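Local coordinates for protein importin subunit beta-1 (PDB 5OWU) that carries proteins into the nucleus by associating with importin alpha, the subunit that recognises the classical nuclear localization signal of the cargo, at residues A[398-402]-A[403-407]; A[371-374]-A[375-379]; A[29-32]-A[33-37]. One frame throughout, in Å; residues are numbered along the deposited sequence.

Interaction 1: residues A[398-402]-A[403-407]; sequences DGPDK and VQRTY
With chi1 of 69°, the carboxylate of Asp401 is folded back between its own backbone N and carbonyl carbon, which places OD1 in front of the first turn of helix 402-418. On Arg405 a bend at chi3 (-56°) brings the guanidinium back to the start of the same turn. Asp401 is the N-cap: its OD1 accepts from Gln404 N at 2.8 Å, an almost straight bond (178°) that meets the oxygen nearly along its C-O axis. The other oxygen, OD2, is held by Asn364. The carbonyl O of Asp401 takes two donors of Arg405, the backbone N at 3.2 Å and NE, also at 3.2 Å. NE sits above the carbonyl plane, whereas the oxygen lies near the plane of the guanidinium; Pro400 O covers one face of that group. One residue further on, Thr406 OG1 donates to Lys402 O at 2.7 Å. The backbone N of Thr406 reaches this oxygen from the opposite face of the carbonyl plane. Arg405 NH1 reaches back to Met397 O, so this side chain ties the loop to the helix. Carboxylate and carbonyl oxygens thus collect at the helix start, where the negative Asp401 would be expected to interact favourably with the helix dipole.

Interaction 2: residues A[371-374]-A[375-379]; sequences LEFV and EQNIT
Near the C-terminal end of helix 367-377, the first helix of HEAT repeat 9, a side-chain amide folds back onto the preceding turn. Asn377 ND2 donates to Phe373 O at 2.9 Å with an N-H...O angle of 154°, while the same nitrogen lies over one face of the Phe373 ring, 3.3 Å above its plane and displaced toward the rim. The nearest ring atoms to ND2 are CD1 and CE1, each 3.4 Å away. Ring and amide planes are inclined by 38°, so the amide is neither stacked flat on the ring nor set upright on it. Two torsions account for the meeting: Phe373 has CG opposite its backbone N (chi1 -178°), and Asn377 has CG beside its own N. The other end of the amide, OD1, accepts from Asn385 ND2, so both polar atoms of the group are engaged and its rotation is fixed.

The backbone bonds change character over this turn. Glu375 N to Leu371 O and Gln376 N to Glu372 O are ordinary helical bonds, but Asn377 N is only weakly bonded four residues back, to Phe373 O, and also donates three residues back, to Val374 O at 3.0 Å, a 3-10-like bond. Ile378 N reaches that same Val374 O at 2.8 Å, which gives this oxygen two donors. Val374 CG1 approaches Ile378 CD1 at 4.2 Å, an apolar contact one turn apart.

Helix 383-395 lies against this turn, with Phe373 on Ala388, Val374 on Phe393, and both Asn377 and Ile378 on Ala389. Helix 402-418 adds contacts from Tyr408 to Leu371 and from Ser415 to Ile378.

Interaction 3: residues A[29-32]-A[33-37]; sequences LKKL and SNDNF
Lys31 curls its chain round one carboxylate oxygen, OD2, of Asp35, one turn further along helix 19-35. Its CG comes within 3.2 Å of Asp35 OD2, and NZ forms a salt bridge to the same oxygen at 2.9 Å, meeting it nearly along the C-O axis. The lysine chain starts extended, with CG opposite the backbone N, and turns only at its last torsion (chi4 60°), which swings NZ back onto the carboxylate. Asn34 ND2 adds a weak bond to the other oxygen, Asp35 OD1, so the carboxylate has a partner at each oxygen.

Ser33 uses its hydroxyl inside the helix. With chi1 of 87°, OG lies between its own backbone N and carbonyl carbon and donates to Lys30 O at 2.8 Å, an oxygen that also accepts from Asn34 N at 2.9 Å. This bond gives the hydroxyl of a buried residue a partner within its own helix. The aliphatic part of Lys30 passes nearby, with CD 3.9 Å from OG.

On another side of the helix, Leu32 CD1 lies 4.0 Å from Asn36 CB, the two side chains running alongside one another. Asn36 N donates to Leu32 O at 2.8 Å and continues the helical bonding, although Asn36 has itself left helical backbone angles (phi -146°). Phe40 touches both Leu32 and Ser33, and Phe6 of helix 3-15 packs on Leu29 and Leu32.

Asn36 OD1 accepts from Gln39 N, so one residue ends helix 19-35 and N-caps helix 37-48. Such a tight junction, with a single non-helical residue between two helices, joins HEAT repeat 1 to HEAT repeat 2.

How the interactions relate
Along the chain the order is interaction 3, then 2, then 1. Interactions 2 and 1 are close neighbours in the HEAT array: their centres are about 18 Å apart and their nearest atoms about 6 Å, without touching. Helix 367-377 of repeat 9 carries interaction 2, and helix 402-418 of repeat 10 begins at interaction 1; the two helices touch one another. Interaction 3 lies across the chain's centre, about 67 Å and 70 Å between centres from interactions 1 and 2, where repeat 1 passes into repeat 2. All three involve helix ends, consistent with a solenoid of successive helices joined by loops, without strands.

Interaction 1: residues A[398-402]-A[403-407]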
ATOM      1  N   ASP A 398       2.338  20.366  -9.974  1.00 25.78           N
ATOM      2  CA  ASP A 398       3.126  19.198 -10.335  1.00 34.90           C
ATOM      3  C   ASP A 398       2.638  18.763 -11.710  1.00 30.12           C
ATOM      4  O   ASP A 398       1.474  18.382 -11.864  1.00 28.64           O
ATOM      5  CB  ASP A 398       2.969  18.101  -9.278  1.00 30.97           C
ATOM      6  CG  ASP A 398       3.755  16.852  -9.600  1.00 34.13           C
ATOM      7  OD1 ASP A 398       4.634  16.893 -10.482  1.00 35.86           O
ATOM      8  OD2 ASP A 398       3.484  15.822  -8.953  1.00 33.97           O
ATOM      9  N   GLY A 399       3.512  18.871 -12.708  1.00 26.33           N
ATOM     10  CA  GLY A 399       3.181  18.509 -14.066  1.00 36.41           C
ATOM     11  C   GLY A 399       3.768  19.455 -15.098  1.00 34.56           C
ATOM     12  O   GLY A 399       4.599  19.065 -15.924  1.00 34.47           O
ATOM     13  N   PRO A 400       3.331  20.713 -15.090  1.00 30.83           N
ATOM     14  CA  PRO A 400       3.851  21.681 -16.069  1.00 28.16           C
ATOM     15  C   PRO A 400       5.345  21.915 -15.890  1.00 28.78           C
ATOM     16  O   PRO A 400       5.945  21.553 -14.878  1.00 28.89           O
ATOM     17  CB  PRO A 400       3.041  22.951 -15.780  1.00 34.38           C
ATOM     18  CG  PRO A 400       1.804  22.475 -15.083  1.00 31.84           C
ATOM     19  CD  PRO A 400       2.245  21.285 -14.274  1.00 30.67           C
ATOM     20  N   ASP A 401       5.955  22.546 -16.893  1.00 23.94           N
ATOM     21  CA  ASP A 401       7.395  22.747 -16.844  1.00 33.94           C
ATOM     22  C   ASP A 401       7.754  23.899 -15.896  1.00 31.23           C
ATOM     23  O   ASP A 401       6.893  24.601 -15.353  1.00 28.48           O
ATOM     24  CB  ASP A 401       7.966  22.964 -18.258  1.00 33.85           C
ATOM     25  CG  ASP A 401       7.554  24.294 -18.896  1.00 29.58           C
ATOM     26  OD1 ASP A 401       7.445  25.310 -18.184  1.00 31.14           O
ATOM     27  OD2 ASP A 401       7.381  24.321 -20.140  1.00 37.36           O
ATOM     28  N   LYS A 402       9.060  24.068 -15.682  1.00 31.00           N
ATOM     29  CA  LYS A 402       9.549  25.038 -14.706  1.00 32.33           C
ATOM     30  C   LYS A 402       9.261  26.471 -15.145  1.00 27.95           C
ATOM     31  O   LYS A 402       8.919  27.321 -14.318  1.00 26.79           O
ATOM     32  CB  LYS A 402      11.048  24.830 -14.491  1.00 35.77           C
ATOM     33  CG  LYS A 402      11.668  25.698 -13.414  1.00 55.06           C
ATOM     34  CD  LYS A 402      13.133  25.327 -13.184  1.00 67.35           C
ATOM     35  CE  LYS A 402      13.760  26.183 -12.088  1.00 78.07           C
ATOM     36  NZ  LYS A 402      15.126  25.718 -11.697  1.00 75.04           N
ATOM     37  N   VAL A 403       9.404  26.759 -16.437  1.00 25.05           N
ATOM     38  CA  VAL A 403       9.198  28.120 -16.936  1.00 27.75           C
ATOM     39  C   VAL A 403       7.780  28.590 -16.633  1.00 20.82           C
ATOM     40  O   VAL A 403       7.572  29.660 -16.047  1.00 24.87           O
ATOM     41  CB  VAL A 403       9.519  28.184 -18.441  1.00 35.11           C
ATOM     42  CG1 VAL A 403       9.035  29.485 -19.063  1.00 33.20           C
ATOM     43  CG2 VAL A 403      11.014  28.057 -18.646  1.00 45.85           C
ATOM     44  N   GLN A 404       6.785  27.779 -17.006  1.00 29.71           N
ATOM     45  CA  GLN A 404       5.386  28.149 -16.795  1.00 31.95           C
ATOM     46  C   GLN A 404       5.067  28.285 -15.309  1.00 28.07           C
ATOM     47  O   GLN A 404       4.499  29.295 -14.866  1.00 31.37           O
ATOM     48  CB  GLN A 404       4.473  27.102 -17.436  1.00 24.94           C
ATOM     49  CG  GLN A 404       4.702  26.885 -18.939  1.00 31.28           C
ATOM     50  CD  GLN A 404       4.144  28.015 -19.795  1.00 32.27           C
ATOM     51  OE1 GLN A 404       3.193  28.698 -19.407  1.00 26.28           O
ATOM     52  NE2 GLN A 404       4.731  28.210 -20.974  1.00 27.42           N
ATOM     53  N   ARG A 405       5.405  27.261 -14.526  1.00 28.55           N
ATOM     54  CA  ARG A 405       5.109  27.300 -13.098  1.00 25.01           C
ATOM     55  C   ARG A 405       5.740  28.526 -12.449  1.00 21.52           C
ATOM     56  O   ARG A 405       5.074  29.269 -11.729  1.00 24.97           O
ATOM     57  CB  ARG A 405       5.594  26.014 -12.425  1.00 28.28           C
ATOM     58  CG  ARG A 405       4.616  24.852 -12.530  1.00 30.04           C
ATOM     59  CD  ARG A 405       5.188  23.573 -11.925  1.00 33.76           C
ATOM     60  NE  ARG A 405       6.464  23.218 -12.532  1.00 37.83           N
ATOM     61  CZ  ARG A 405       7.260  22.252 -12.096  1.00 45.83           C
ATOM     62  NH1 ARG A 405       6.914  21.533 -11.038  1.00 60.11           N
ATOM     63  NH2 ARG A 405       8.405  22.008 -12.721  1.00 49.23           N
ATOM     64  N   THR A 406       7.027  28.756 -12.702  1.00 22.01           N
ATOM     65  CA  THR A 406       7.710  29.898 -12.101  1.00 27.21           C
ATOM     66  C   THR A 406       7.024  31.204 -12.475  1.00 31.77           C
ATOM     67  O   THR A 406       6.843  32.091 -11.623  1.00 24.36           O
ATOM     68  CB  THR A 406       9.176  29.916 -12.545  1.00 32.87           C
ATOM     69  OG1 THR A 406       9.813  28.705 -12.121  1.00 40.70           O
ATOM     70  CG2 THR A 406       9.915  31.112 -11.952  1.00 43.55           C
ATOM     71  N   TYR A 407       6.635  31.339 -13.747  1.00 28.59           N
ATOM     72  CA  TYR A 407       5.963  32.557 -14.185  1.00 28.71           C
ATOM     73  C   TYR A 407       4.663  32.767 -13.417  1.00 26.89           C
ATOM     74  O   TYR A 407       4.415  33.852 -12.867  1.00 25.52           O
ATOM     75  CB  TYR A 407       5.700  32.507 -15.693  1.00 28.02           C
ATOM     76  CG  TYR A 407       5.011  33.753 -16.187  1.00 26.68           C
ATOM     77  CD1 TYR A 407       5.738  34.907 -16.471  1.00 27.74           C
ATOM     78  CD2 TYR A 407       3.631  33.793 -16.342  1.00 28.93           C
ATOM     79  CE1 TYR A 407       5.109  36.062 -16.911  1.00 32.91           C
ATOM     80  CE2 TYR A 407       2.992  34.947 -16.779  1.00 32.64           C
ATOM     81  CZ  TYR A 407       3.736  36.077 -17.064  1.00 31.98           C
ATOM     82  OH  TYR A 407       3.104  37.233 -17.501  1.00 28.00           O
TER

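Interaction 2: residues A[371-374]-A[375-379]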
ATOM      1  N   LEU A 371      -5.804  28.244 -15.017  1.00 28.21           N
ATOM      2  CA  LEU A 371      -5.461  29.633 -14.733  1.00 33.59           C
ATOM      3  C   LEU A 371      -6.649  30.552 -14.980  1.00 30.82           C
ATOM      4  O   LEU A 371      -6.853  31.529 -14.247  1.00 25.66           O
ATOM      5  CB  LEU A 371      -4.259  30.058 -15.576  1.00 25.83           C
ATOM      6  CG  LEU A 371      -2.946  29.376 -15.188  1.00 28.24           C
ATOM      7  CD1 LEU A 371      -1.861  29.690 -16.205  1.00 31.67           C
ATOM      8  CD2 LEU A 371      -2.513  29.793 -13.770  1.00 28.89           C
ATOM      9  N   GLU A 372      -7.458  30.250 -15.998  1.00 36.18           N
ATOM     10  CA  GLU A 372      -8.669  31.034 -16.212  1.00 37.02           C
ATOM     11  C   GLU A 372      -9.601  30.930 -15.008  1.00 31.09           C
ATOM     12  O   GLU A 372     -10.095  31.947 -14.496  1.00 35.09           O
ATOM     13  CB  GLU A 372      -9.377  30.574 -17.489  1.00 40.95           C
ATOM     14  CG  GLU A 372     -10.441  31.550 -17.978  1.00 55.68           C
ATOM     15  CD  GLU A 372     -11.270  31.005 -19.126  1.00 63.84           C
ATOM     16  OE1 GLU A 372     -10.782  30.106 -19.849  1.00 66.05           O
ATOM     17  OE2 GLU A 372     -12.416  31.475 -19.296  1.00 64.22           O
ATOM     18  N   PHE A 373      -9.849  29.704 -14.535  1.00 31.37           N
ATOM     19  CA  PHE A 373     -10.689  29.512 -13.351  1.00 31.30           C
ATOM     20  C   PHE A 373     -10.131  30.257 -12.133  1.00 29.21           C
ATOM     21  O   PHE A 373     -10.868  30.944 -11.407  1.00 31.58           O
ATOM     22  CB  PHE A 373     -10.810  28.015 -13.073  1.00 29.07           C
ATOM     23  CG  PHE A 373     -11.679  27.679 -11.909  1.00 33.99           C
ATOM     24  CD1 PHE A 373     -13.048  27.545 -12.070  1.00 32.57           C
ATOM     25  CD2 PHE A 373     -11.129  27.480 -10.650  1.00 38.61           C
ATOM     26  CE1 PHE A 373     -13.854  27.225 -11.000  1.00 33.24           C
ATOM     27  CE2 PHE A 373     -11.935  27.163  -9.574  1.00 34.60           C
ATOM     28  CZ  PHE A 373     -13.302  27.039  -9.752  1.00 33.23           C
ATOM     29  N   VAL A 374      -8.824  30.131 -11.893  1.00 31.26           N
ATOM     30  CA  VAL A 374      -8.197  30.798 -10.755  1.00 28.64           C
ATOM     31  C   VAL A 374      -8.429  32.301 -10.839  1.00 35.95           C
ATOM     32  O   VAL A 374      -8.896  32.930  -9.880  1.00 33.76           O
ATOM     33  CB  VAL A 374      -6.695  30.463 -10.696  1.00 24.68           C
ATOM     34  CG1 VAL A 374      -5.996  31.254  -9.590  1.00 33.85           C
ATOM     35  CG2 VAL A 374      -6.493  28.988 -10.476  1.00 21.74           C
ATOM     36  N   GLU A 375      -8.108  32.894 -11.995  1.00 36.97           N
ATOM     37  CA  GLU A 375      -8.293  34.331 -12.189  1.00 35.15           C
ATOM     38  C   GLU A 375      -9.737  34.735 -11.938  1.00 28.09           C
ATOM     39  O   GLU A 375     -10.003  35.768 -11.317  1.00 37.27           O
ATOM     40  CB  GLU A 375      -7.865  34.726 -13.607  1.00 41.70           C
ATOM     41  CG  GLU A 375      -8.128  36.191 -13.972  1.00 62.84           C
ATOM     42  CD  GLU A 375      -7.706  36.535 -15.394  1.00 73.18           C
ATOM     43  OE1 GLU A 375      -8.213  35.902 -16.348  1.00 70.35           O
ATOM     44  OE2 GLU A 375      -6.861  37.440 -15.556  1.00 78.10           O
ATOM     45  N   GLN A 376     -10.685  33.918 -12.392  1.00 37.84           N
ATOM     46  CA  GLN A 376     -12.088  34.278 -12.231  1.00 38.39           C
ATOM     47  C   GLN A 376     -12.536  34.204 -10.776  1.00 47.72           C
ATOM     48  O   GLN A 376     -13.459  34.926 -10.384  1.00 42.29           O
ATOM     49  CB  GLN A 376     -12.970  33.368 -13.092  1.00 47.20           C
ATOM     50  CG  GLN A 376     -14.126  34.085 -13.763  1.00 66.45           C
ATOM     51  CD  GLN A 376     -13.660  35.046 -14.843  1.00 69.51           C
ATOM     52  OE1 GLN A 376     -13.092  34.632 -15.859  1.00 72.83           O
ATOM     53  NE2 GLN A 376     -13.883  36.338 -14.623  1.00 66.83           N
ATOM     54  N   ASN A 377     -11.906  33.356  -9.955  1.00 31.57           N
ATOM     55  CA  ASN A 377     -12.481  33.029  -8.656  1.00 32.04           C
ATOM     56  C   ASN A 377     -11.645  33.410  -7.440  1.00 30.11           C
ATOM     57  O   ASN A 377     -12.181  33.410  -6.327  1.00 31.39           O
ATOM     58  CB  ASN A 377     -12.800  31.528  -8.597  1.00 32.42           C
ATOM     59  CG  ASN A 377     -13.958  31.160  -9.497  1.00 31.26           C
ATOM     60  OD1 ASN A 377     -15.115  31.401  -9.160  1.00 35.49           O
ATOM     61  ND2 ASN A 377     -13.653  30.598 -10.660  1.00 36.82           N
ATOM     62  N   ILE A 378     -10.371  33.766  -7.599  1.00 30.15           N
ATOM     63  CA  ILE A 378      -9.549  33.966  -6.413  1.00 33.18           C
ATOM     64  C   ILE A 378      -9.972  35.207  -5.626  1.00 39.09           C
ATOM     65  O   ILE A 378      -9.675  35.300  -4.427  1.00 32.85           O
ATOM     66  CB  ILE A 378      -8.063  34.005  -6.818  1.00 36.34           C
ATOM     67  CG1 ILE A 378      -7.169  33.895  -5.591  1.00 46.25           C
ATOM     68  CG2 ILE A 378      -7.746  35.263  -7.611  1.00 40.88           C
ATOM     69  CD1 ILE A 378      -5.824  33.319  -5.904  1.00 43.82           C
ATOM     70  N   THR A 379     -10.687  36.148  -6.257  1.00 37.68           N
ATOM     71  CA  THR A 379     -11.213  37.336  -5.588  1.00 39.66           C
ATOM     72  C   THR A 379     -12.737  37.337  -5.509  1.00 40.31           C
ATOM     73  O   THR A 379     -13.334  38.379  -5.220  1.00 34.36           O
ATOM     74  CB  THR A 379     -10.741  38.613  -6.288  1.00 36.34           C
ATOM     75  OG1 THR A 379     -11.129  38.580  -7.665  1.00 41.62           O
ATOM     76  CG2 THR A 379      -9.233  38.768  -6.177  1.00 46.74           C
TER

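Interaction 3: residues A[29-32]-A[33-37]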
ATOM      1  N   LEU A  29     -15.087 -30.705  15.895  1.00 43.84           N
ATOM      2  CA  LEU A  29     -15.353 -30.458  14.479  1.00 43.34           C
ATOM      3  C   LEU A  29     -14.069 -30.514  13.661  1.00 36.88           C
ATOM      4  O   LEU A  29     -13.997 -31.210  12.640  1.00 35.72           O
ATOM      5  CB  LEU A  29     -16.046 -29.107  14.307  1.00 35.34           C
ATOM      6  CG  LEU A  29     -17.482 -29.055  14.826  1.00 41.36           C
ATOM      7  CD1 LEU A  29     -17.947 -27.616  14.941  1.00 40.41           C
ATOM      8  CD2 LEU A  29     -18.412 -29.849  13.927  1.00 38.36           C
ATOM      9  N   LYS A  30     -13.039 -29.781  14.093  1.00 39.08           N
ATOM     10  CA  LYS A  30     -11.764 -29.833  13.381  1.00 42.21           C
ATOM     11  C   LYS A  30     -11.216 -31.258  13.344  1.00 42.97           C
ATOM     12  O   LYS A  30     -10.663 -31.700  12.327  1.00 35.67           O
ATOM     13  CB  LYS A  30     -10.763 -28.883  14.038  1.00 47.20           C
ATOM     14  CG  LYS A  30      -9.449 -28.718  13.284  1.00 57.17           C
ATOM     15  CD  LYS A  30      -9.616 -27.896  12.014  1.00 64.21           C
ATOM     16  CE  LYS A  30      -8.277 -27.690  11.313  1.00 73.40           C
ATOM     17  NZ  LYS A  30      -8.426 -27.022   9.984  1.00 72.22           N
ATOM     18  N   LYS A  31     -11.380 -31.998  14.437  1.00 35.90           N
ATOM     19  CA  LYS A  31     -10.863 -33.361  14.495  1.00 50.58           C
ATOM     20  C   LYS A  31     -11.571 -34.260  13.495  1.00 42.11           C
ATOM     21  O   LYS A  31     -10.939 -35.123  12.876  1.00 31.97           O
ATOM     22  CB  LYS A  31     -11.008 -33.922  15.911  1.00 41.24           C
ATOM     23  CG  LYS A  31     -10.889 -35.448  16.016  1.00 47.91           C
ATOM     24  CD  LYS A  31     -11.231 -35.922  17.424  1.00 58.38           C
ATOM     25  CE  LYS A  31     -11.403 -37.435  17.481  1.00 65.23           C
ATOM     26  NZ  LYS A  31     -10.168 -38.163  17.078  1.00 65.25           N
ATOM     27  N   LEU A  32     -12.883 -34.098  13.332  1.00 38.44           N
ATOM     28  CA  LEU A  32     -13.559 -34.882  12.307  1.00 39.94           C
ATOM     29  C   LEU A  32     -13.101 -34.465  10.913  1.00 41.98           C
ATOM     30  O   LEU A  32     -12.923 -35.317  10.033  1.00 38.81           O
ATOM     31  CB  LEU A  32     -15.075 -34.754  12.435  1.00 44.49           C
ATOM     32  CG  LEU A  32     -15.853 -35.613  11.427  1.00 55.88           C
ATOM     33  CD1 LEU A  32     -15.577 -37.098  11.644  1.00 51.72           C
ATOM     34  CD2 LEU A  32     -17.350 -35.339  11.486  1.00 52.59           C
ATOM     35  N   SER A  33     -12.890 -33.167  10.686  1.00 38.90           N
ATOM     36  CA  SER A  33     -12.399 -32.755   9.374  1.00 38.91           C
ATOM     37  C   SER A  33     -11.042 -33.374   9.080  1.00 41.61           C
ATOM     38  O   SER A  33     -10.735 -33.670   7.920  1.00 31.70           O
ATOM     39  CB  SER A  33     -12.311 -31.232   9.273  1.00 29.90           C
ATOM     40  OG  SER A  33     -11.067 -30.746   9.745  1.00 41.33           O
ATOM     41  N   ASN A  34     -10.219 -33.586  10.109  1.00 34.22           N
ATOM     42  CA  ASN A  34      -8.921 -34.211   9.877  1.00 33.90           C
ATOM     43  C   ASN A  34      -9.026 -35.726   9.734  1.00 40.89           C
ATOM     44  O   ASN A  34      -8.327 -36.323   8.907  1.00 38.82           O
ATOM     45  CB  ASN A  34      -7.955 -33.865  11.007  1.00 49.00           C
ATOM     46  CG  ASN A  34      -6.684 -34.684  10.943  1.00 64.61           C
ATOM     47  OD1 ASN A  34      -5.811 -34.430  10.110  1.00 66.04           O
ATOM     48  ND2 ASN A  34      -6.578 -35.688  11.814  1.00 71.25           N
ATOM     49  N   ASP A  35      -9.886 -36.370  10.522  1.00 38.79           N
ATOM     50  CA  ASP A  35      -9.890 -37.830  10.563  1.00 40.87           C
ATOM     51  C   ASP A  35     -10.730 -38.420   9.444  1.00 44.77           C
ATOM     52  O   ASP A  35     -10.396 -39.486   8.924  1.00 33.69           O
ATOM     53  CB  ASP A  35     -10.415 -38.337  11.910  1.00 40.01           C
ATOM     54  CG  ASP A  35      -9.539 -37.926  13.073  1.00 49.33           C
ATOM     55  OD1 ASP A  35      -8.344 -37.631  12.853  1.00 45.31           O
ATOM     56  OD2 ASP A  35     -10.058 -37.904  14.206  1.00 50.53           O
ATOM     57  N   ASN A  36     -11.831 -37.754   9.068  1.00 34.53           N
ATOM     58  CA  ASN A  36     -12.725 -38.281   8.037  1.00 34.77           C
ATOM     59  C   ASN A  36     -13.297 -37.094   7.252  1.00 35.65           C
ATOM     60  O   ASN A  36     -14.453 -36.696   7.406  1.00 29.57           O
ATOM     61  CB  ASN A  36     -13.836 -39.136   8.642  1.00 38.97           C
ATOM     62  CG  ASN A  36     -14.630 -39.895   7.586  1.00 40.17           C
ATOM     63  OD1 ASN A  36     -14.504 -39.637   6.390  1.00 41.38           O
ATOM     64  ND2 ASN A  36     -15.462 -40.831   8.030  1.00 56.74           N
ATOM     65  N   PHE A  37     -12.476 -36.532   6.366  1.00 32.07           N
ATOM     66  CA  PHE A  37     -12.913 -35.354   5.630  1.00 32.33           C
ATOM     67  C   PHE A  37     -14.148 -35.653   4.789  1.00 33.60           C
ATOM     68  O   PHE A  37     -15.043 -34.813   4.681  1.00 31.92           O
ATOM     69  CB  PHE A  37     -11.790 -34.821   4.743  1.00 29.55           C
ATOM     70  CG  PHE A  37     -12.133 -33.518   4.081  1.00 30.63           C
ATOM     71  CD1 PHE A  37     -12.201 -32.358   4.826  1.00 31.33           C
ATOM     72  CD2 PHE A  37     -12.412 -33.456   2.726  1.00 24.77           C
ATOM     73  CE1 PHE A  37     -12.529 -31.151   4.228  1.00 30.46           C
ATOM     74  CE2 PHE A  37     -12.743 -32.254   2.124  1.00 31.83           C
ATOM     75  CZ  PHE A  37     -12.805 -31.107   2.874  1.00 32.77           C
TER